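Local atomic coordinates of hydrogenase maturation factor (Thermoanaerobacter tengcongensis, PDB entry 3VTH), a protein that probably uses carbamoyl phosphate and ATP to carbamoylate the C-terminal cysteine of HypE during [NiFe]-hydrogenase maturation. Residues F413-I427 and Y438-V452. Numbering follows the deposited sequence.
Sequences FCMTKGHYAFISHHI and YYIEQIERYKKLFRV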
# COMPACT_ATOMS: atom_id res chain seq x y z
N PHE A 413 -8.45 -6.70 2.37
CA PHE A 413 -9.54 -6.87 3.31
C PHE A 413 -9.17 -6.15 4.60
O PHE A 413 -8.01 -5.78 4.78
CB PHE A 413 -9.83 -8.36 3.55
CG PHE A 413 -8.66 -9.14 4.11
CD1 PHE A 413 -8.39 -9.13 5.47
CD2 PHE A 413 -7.84 -9.88 3.26
CE1 PHE A 413 -7.30 -9.86 6.01
CE2 PHE A 413 -6.75 -10.61 3.77
CZ PHE A 413 -6.48 -10.61 5.14
N CYS A 414 -10.15 -5.89 5.47
CA CYS A 414 -9.89 -5.20 6.73
C CYS A 414 -10.68 -5.85 7.85
O CYS A 414 -11.84 -6.20 7.65
CB CYS A 414 -10.24 -3.70 6.59
SG CYS A 414 -9.96 -2.70 8.06
N MET A 415 -10.04 -6.06 9.01
CA MET A 415 -10.70 -6.64 10.19
C MET A 415 -10.55 -5.70 11.37
O MET A 415 -9.44 -5.25 11.67
CB MET A 415 -10.02 -7.95 10.63
CG MET A 415 -10.01 -9.03 9.62
SD MET A 415 -8.91 -10.36 10.16
CE MET A 415 -9.14 -11.37 8.71
N THR A 416 -11.64 -5.44 12.07
CA THR A 416 -11.59 -4.54 13.21
C THR A 416 -11.52 -5.31 14.52
O THR A 416 -12.06 -6.41 14.64
CB THR A 416 -12.82 -3.61 13.27
OG1 THR A 416 -14.01 -4.40 13.29
CG2 THR A 416 -12.83 -2.69 12.05
N LYS A 417 -10.80 -4.73 15.47
CA LYS A 417 -10.78 -5.23 16.85
C LYS A 417 -10.25 -4.13 17.75
O LYS A 417 -9.28 -3.43 17.38
CB LYS A 417 -9.91 -6.48 16.99
CG LYS A 417 -10.37 -7.35 18.18
CD LYS A 417 -9.65 -8.66 18.20
CE LYS A 417 -10.11 -9.51 19.36
NZ LYS A 417 -9.03 -10.49 19.57
N GLY A 418 -10.88 -3.97 18.91
CA GLY A 418 -10.50 -2.92 19.85
C GLY A 418 -10.60 -1.59 19.13
O GLY A 418 -11.61 -1.32 18.46
N HIS A 419 -9.57 -0.77 19.22
CA HIS A 419 -9.55 0.45 18.42
C HIS A 419 -8.66 0.36 17.19
O HIS A 419 -8.13 1.37 16.74
CB HIS A 419 -9.20 1.69 19.26
CG HIS A 419 -8.07 1.48 20.21
ND1 HIS A 419 -8.26 1.24 21.55
CD2 HIS A 419 -6.73 1.46 20.01
CE1 HIS A 419 -7.08 1.09 22.15
NE2 HIS A 419 -6.14 1.22 21.23
N TYR A 420 -8.51 -0.85 16.64
CA TYR A 420 -7.71 -1.00 15.42
C TYR A 420 -8.49 -1.46 14.21
O TYR A 420 -9.39 -2.29 14.32
CB TYR A 420 -6.56 -1.98 15.65
CG TYR A 420 -5.61 -1.63 16.78
CD1 TYR A 420 -4.83 -0.48 16.72
CD2 TYR A 420 -5.47 -2.48 17.87
CE1 TYR A 420 -3.94 -0.18 17.74
CE2 TYR A 420 -4.58 -2.17 18.91
CZ TYR A 420 -3.83 -1.02 18.83
OH TYR A 420 -2.96 -0.70 19.83
N ALA A 421 -8.12 -0.92 13.05
CA ALA A 421 -8.57 -1.46 11.77
C ALA A 421 -7.32 -2.10 11.15
O ALA A 421 -6.41 -1.39 10.71
CB ALA A 421 -9.12 -0.35 10.88
N PHE A 422 -7.26 -3.42 11.22
CA PHE A 422 -6.18 -4.19 10.64
C PHE A 422 -6.49 -4.37 9.16
O PHE A 422 -7.15 -5.34 8.78
CB PHE A 422 -6.08 -5.55 11.31
CG PHE A 422 -5.57 -5.50 12.72
CD1 PHE A 422 -4.21 -5.31 12.98
CD2 PHE A 422 -6.44 -5.65 13.80
CE1 PHE A 422 -3.72 -5.26 14.31
CE2 PHE A 422 -5.97 -5.61 15.12
CZ PHE A 422 -4.61 -5.42 15.38
N ILE A 423 -6.06 -3.42 8.35
CA ILE A 423 -6.19 -3.55 6.90
C ILE A 423 -5.03 -4.45 6.39
O ILE A 423 -3.86 -4.29 6.79
CB ILE A 423 -6.25 -2.17 6.19
CG1 ILE A 423 -6.54 -2.34 4.69
CG2 ILE A 423 -4.95 -1.38 6.42
CD1 ILE A 423 -6.88 -1.02 3.92
N SER A 424 -5.37 -5.42 5.55
CA SER A 424 -4.37 -6.38 5.10
C SER A 424 -3.41 -5.70 4.15
O SER A 424 -3.72 -4.66 3.54
CB SER A 424 -5.04 -7.55 4.38
OG SER A 424 -5.45 -7.20 3.05
N HIS A 425 -2.23 -6.30 4.01
CA HIS A 425 -1.35 -5.93 2.93
C HIS A 425 -2.05 -6.17 1.59
O HIS A 425 -2.98 -6.96 1.50
CB HIS A 425 -0.04 -6.70 3.00
CG HIS A 425 -0.18 -8.19 2.83
ND1 HIS A 425 -0.56 -9.03 3.85
CD2 HIS A 425 0.07 -8.99 1.76
CE1 HIS A 425 -0.56 -10.28 3.42
NE2 HIS A 425 -0.19 -10.29 2.15
N HIS A 426 -1.57 -5.47 0.56
CA HIS A 426 -2.02 -5.66 -0.82
C HIS A 426 -2.11 -7.15 -1.18
O HIS A 426 -1.14 -7.89 -1.02
CB HIS A 426 -1.01 -4.98 -1.74
CG HIS A 426 -1.25 -5.22 -3.20
ND1 HIS A 426 -0.51 -6.12 -3.94
CD2 HIS A 426 -2.12 -4.65 -4.06
CE1 HIS A 426 -0.92 -6.10 -5.20
NE2 HIS A 426 -1.88 -5.20 -5.30
N ILE A 427 -3.29 -7.57 -1.64
CA ILE A 427 -3.50 -8.95 -2.03
C ILE A 427 -3.39 -9.07 -3.57
O ILE A 427 -2.70 -9.96 -4.06
CB ILE A 427 -4.89 -9.49 -1.55
CG1 ILE A 427 -4.99 -9.40 -0.00
CG2 ILE A 427 -5.19 -10.90 -2.09
CD1 ILE A 427 -3.98 -10.28 0.77
N TYR A 438 -5.21 -17.44 -2.37
CA TYR A 438 -4.28 -16.64 -1.58
C TYR A 438 -5.01 -15.63 -0.67
O TYR A 438 -4.71 -15.53 0.53
CB TYR A 438 -3.32 -15.95 -2.52
CG TYR A 438 -2.41 -14.91 -1.90
CD1 TYR A 438 -2.28 -13.65 -2.49
CD2 TYR A 438 -1.65 -15.17 -0.75
CE1 TYR A 438 -1.44 -12.68 -1.96
CE2 TYR A 438 -0.82 -14.18 -0.19
CZ TYR A 438 -0.71 -12.96 -0.81
OH TYR A 438 0.13 -11.97 -0.31
N TYR A 439 -5.96 -14.90 -1.24
CA TYR A 439 -6.87 -14.07 -0.46
C TYR A 439 -7.49 -14.85 0.70
O TYR A 439 -7.42 -14.41 1.84
CB TYR A 439 -7.96 -13.56 -1.40
CG TYR A 439 -9.11 -12.80 -0.82
CD1 TYR A 439 -10.34 -13.42 -0.65
CD2 TYR A 439 -9.00 -11.44 -0.52
CE1 TYR A 439 -11.45 -12.71 -0.18
CE2 TYR A 439 -10.10 -10.72 -0.04
CZ TYR A 439 -11.33 -11.37 0.13
OH TYR A 439 -12.45 -10.70 0.60
N ILE A 440 -8.07 -16.01 0.41
CA ILE A 440 -8.75 -16.83 1.43
C ILE A 440 -7.84 -17.22 2.57
O ILE A 440 -8.22 -17.12 3.73
CB ILE A 440 -9.40 -18.11 0.82
CG1 ILE A 440 -10.61 -17.74 -0.02
CG2 ILE A 440 -9.81 -19.10 1.92
CD1 ILE A 440 -11.45 -16.65 0.58
N GLU A 441 -6.62 -17.64 2.22
CA GLU A 441 -5.62 -18.05 3.20
C GLU A 441 -5.11 -16.89 4.05
O GLU A 441 -4.80 -17.07 5.23
CB GLU A 441 -4.43 -18.75 2.51
CG GLU A 441 -3.23 -17.81 2.13
CD GLU A 441 -1.87 -18.53 2.06
OE1 GLU A 441 -1.80 -19.73 2.40
OE2 GLU A 441 -0.87 -17.88 1.65
N GLN A 442 -5.00 -15.70 3.46
CA GLN A 442 -4.59 -14.53 4.21
C GLN A 442 -5.66 -14.11 5.21
O GLN A 442 -5.35 -13.72 6.33
CB GLN A 442 -4.19 -13.38 3.28
CG GLN A 442 -2.85 -13.63 2.58
CD GLN A 442 -1.74 -14.04 3.54
OE1 GLN A 442 -1.24 -13.22 4.32
NE2 GLN A 442 -1.36 -15.31 3.50
N ILE A 443 -6.93 -14.21 4.81
CA ILE A 443 -8.01 -13.94 5.75
C ILE A 443 -7.89 -14.88 6.97
O ILE A 443 -7.96 -14.42 8.11
CB ILE A 443 -9.41 -14.02 5.08
CG1 ILE A 443 -9.63 -12.81 4.17
CG2 ILE A 443 -10.53 -14.06 6.14
CD1 ILE A 443 -10.90 -12.90 3.36
N GLU A 444 -7.66 -16.17 6.73
CA GLU A 444 -7.54 -17.13 7.84
C GLU A 444 -6.35 -16.80 8.72
O GLU A 444 -6.43 -16.86 9.95
CB GLU A 444 -7.46 -18.58 7.33
CG GLU A 444 -8.75 -19.06 6.64
CD GLU A 444 -9.99 -18.96 7.52
OE1 GLU A 444 -10.93 -18.24 7.14
OE2 GLU A 444 -10.02 -19.59 8.60
N ARG A 445 -5.25 -16.41 8.10
CA ARG A 445 -4.04 -16.09 8.85
C ARG A 445 -4.08 -14.81 9.68
O ARG A 445 -3.50 -14.74 10.78
CB ARG A 445 -2.83 -16.12 7.92
CG ARG A 445 -2.29 -17.54 7.85
CD ARG A 445 -1.85 -17.89 6.49
NE ARG A 445 -0.76 -17.01 6.05
CZ ARG A 445 0.29 -17.44 5.36
NH1 ARG A 445 1.22 -16.58 5.00
NH2 ARG A 445 0.42 -18.73 5.05
N TYR A 446 -4.75 -13.79 9.16
CA TYR A 446 -4.97 -12.55 9.91
C TYR A 446 -5.92 -12.79 11.09
O TYR A 446 -5.70 -12.27 12.18
CB TYR A 446 -5.50 -11.44 8.98
CG TYR A 446 -4.42 -10.60 8.30
CD1 TYR A 446 -4.30 -9.23 8.59
CD2 TYR A 446 -3.54 -11.16 7.37
CE1 TYR A 446 -3.33 -8.45 7.97
CE2 TYR A 446 -2.56 -10.38 6.73
CZ TYR A 446 -2.47 -9.02 7.03
OH TYR A 446 -1.52 -8.25 6.41
N LYS A 447 -6.96 -13.59 10.87
CA LYS A 447 -7.87 -13.98 11.97
C LYS A 447 -7.15 -14.70 13.09
O LYS A 447 -7.42 -14.46 14.27
CB LYS A 447 -9.03 -14.85 11.48
CG LYS A 447 -10.05 -14.09 10.60
CD LYS A 447 -11.31 -14.94 10.32
CE LYS A 447 -10.99 -16.18 9.54
NZ LYS A 447 -12.22 -16.98 9.28
N LYS A 448 -6.24 -15.60 12.74
CA LYS A 448 -5.44 -16.31 13.73
C LYS A 448 -4.42 -15.37 14.38
O LYS A 448 -4.28 -15.34 15.59
CB LYS A 448 -4.72 -17.49 13.09
CG LYS A 448 -5.65 -18.57 12.58
CD LYS A 448 -4.88 -19.85 12.23
CE LYS A 448 -5.66 -20.67 11.21
NZ LYS A 448 -6.97 -21.14 11.77
N LEU A 449 -3.70 -14.61 13.56
CA LEU A 449 -2.63 -13.78 14.08
C LEU A 449 -3.15 -12.72 15.07
O LEU A 449 -2.57 -12.51 16.14
CB LEU A 449 -1.85 -13.13 12.94
CG LEU A 449 -0.57 -12.38 13.33
CD1 LEU A 449 0.37 -13.25 14.17
CD2 LEU A 449 0.13 -11.89 12.08
N PHE A 450 -4.26 -12.08 14.70
CA PHE A 450 -4.83 -11.01 15.53
C PHE A 450 -6.04 -11.42 16.39
O PHE A 450 -6.66 -10.56 17.02
CB PHE A 450 -5.12 -9.77 14.67
CG PHE A 450 -3.90 -9.25 13.98
CD1 PHE A 450 -2.82 -8.75 14.71
CD2 PHE A 450 -3.80 -9.30 12.59
CE1 PHE A 450 -1.67 -8.28 14.07
CE2 PHE A 450 -2.65 -8.84 11.94
CZ PHE A 450 -1.59 -8.33 12.69
N ARG A 451 -6.34 -12.72 16.42
CA ARG A 451 -7.43 -13.27 17.24
C ARG A 451 -8.80 -12.65 16.90
O ARG A 451 -9.60 -12.36 17.79
CB ARG A 451 -7.12 -13.14 18.73
CG ARG A 451 -6.09 -14.16 19.25
CD ARG A 451 -4.66 -13.77 18.95
NE ARG A 451 -3.72 -14.58 19.73
CZ ARG A 451 -2.70 -15.28 19.22
NH1 ARG A 451 -2.45 -15.25 17.91
NH2 ARG A 451 -1.93 -16.00 20.03
N VAL A 452 -9.04 -12.44 15.61
CA VAL A 452 -10.29 -11.85 15.15
C VAL A 452 -11.29 -12.96 14.77
O VAL A 452 -10.99 -13.84 13.96
CB VAL A 452 -10.08 -10.92 13.91
CG1 VAL A 452 -11.39 -10.28 13.48
CG2 VAL A 452 -9.00 -9.85 14.18
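His425 lies between two tyrosines of helix 433-449, and each of its ring nitrogens is tied to one of them. ND1 and Tyr446 OH share a nearly straight hydrogen bond of 2.8 Å (171°). At the other nitrogen, His425 NE2 donates to Tyr438 OH over 3.0 Å, the oxygen lying almost in the imidazole plane. Between these bonds Gln442 OE1 meets the same ring edge at CE1, and CD1 of Ile427 sits over one face.

The ring of Tyr446 is also met over one face. Phe413 turns an edge toward it in a T-shaped pair with planes at 83°, CZ leading, and Ser424 CB packs on the same face. Phe413 is itself clamped: CG1 of Ile443 makes a CH-pi contact over the centre of one face, 3.6 Å from the ring centroid, while Ser424 CB covers the opposite one. With CG between backbone N and carbonyl carbon (chi1 59°), the Phe413 ring lies between Ile443 and Ser424. Ser424 OG accepts from Phe413 N and donates to His425 O, joining the start of the hairpin to what follows it.

Farther along, the extended Met415 chain carries CE to Ile443 O and, tightly, to Lys447 CG at 3.4 Å, while its CB meets Val452. Phe422 stacks face to face on Phe450, centroids 4.1 Å apart. At the hairpin end, Lys417 NZ donates to Arg451 O (2.6 Å) from above the carbonyl plane.

Strands 414-417 and 420-423 thus rest on the helix in the Kae1-like domain, with helix 737-749 touching Cys414, Ala421 and Ile423 on the hairpin's other side. His425 leads into His426, whose side chain is about 5 Å from the bound ATP analogue. Two bonds fix the imidazole's rotation, though the ND1 bond could run either way.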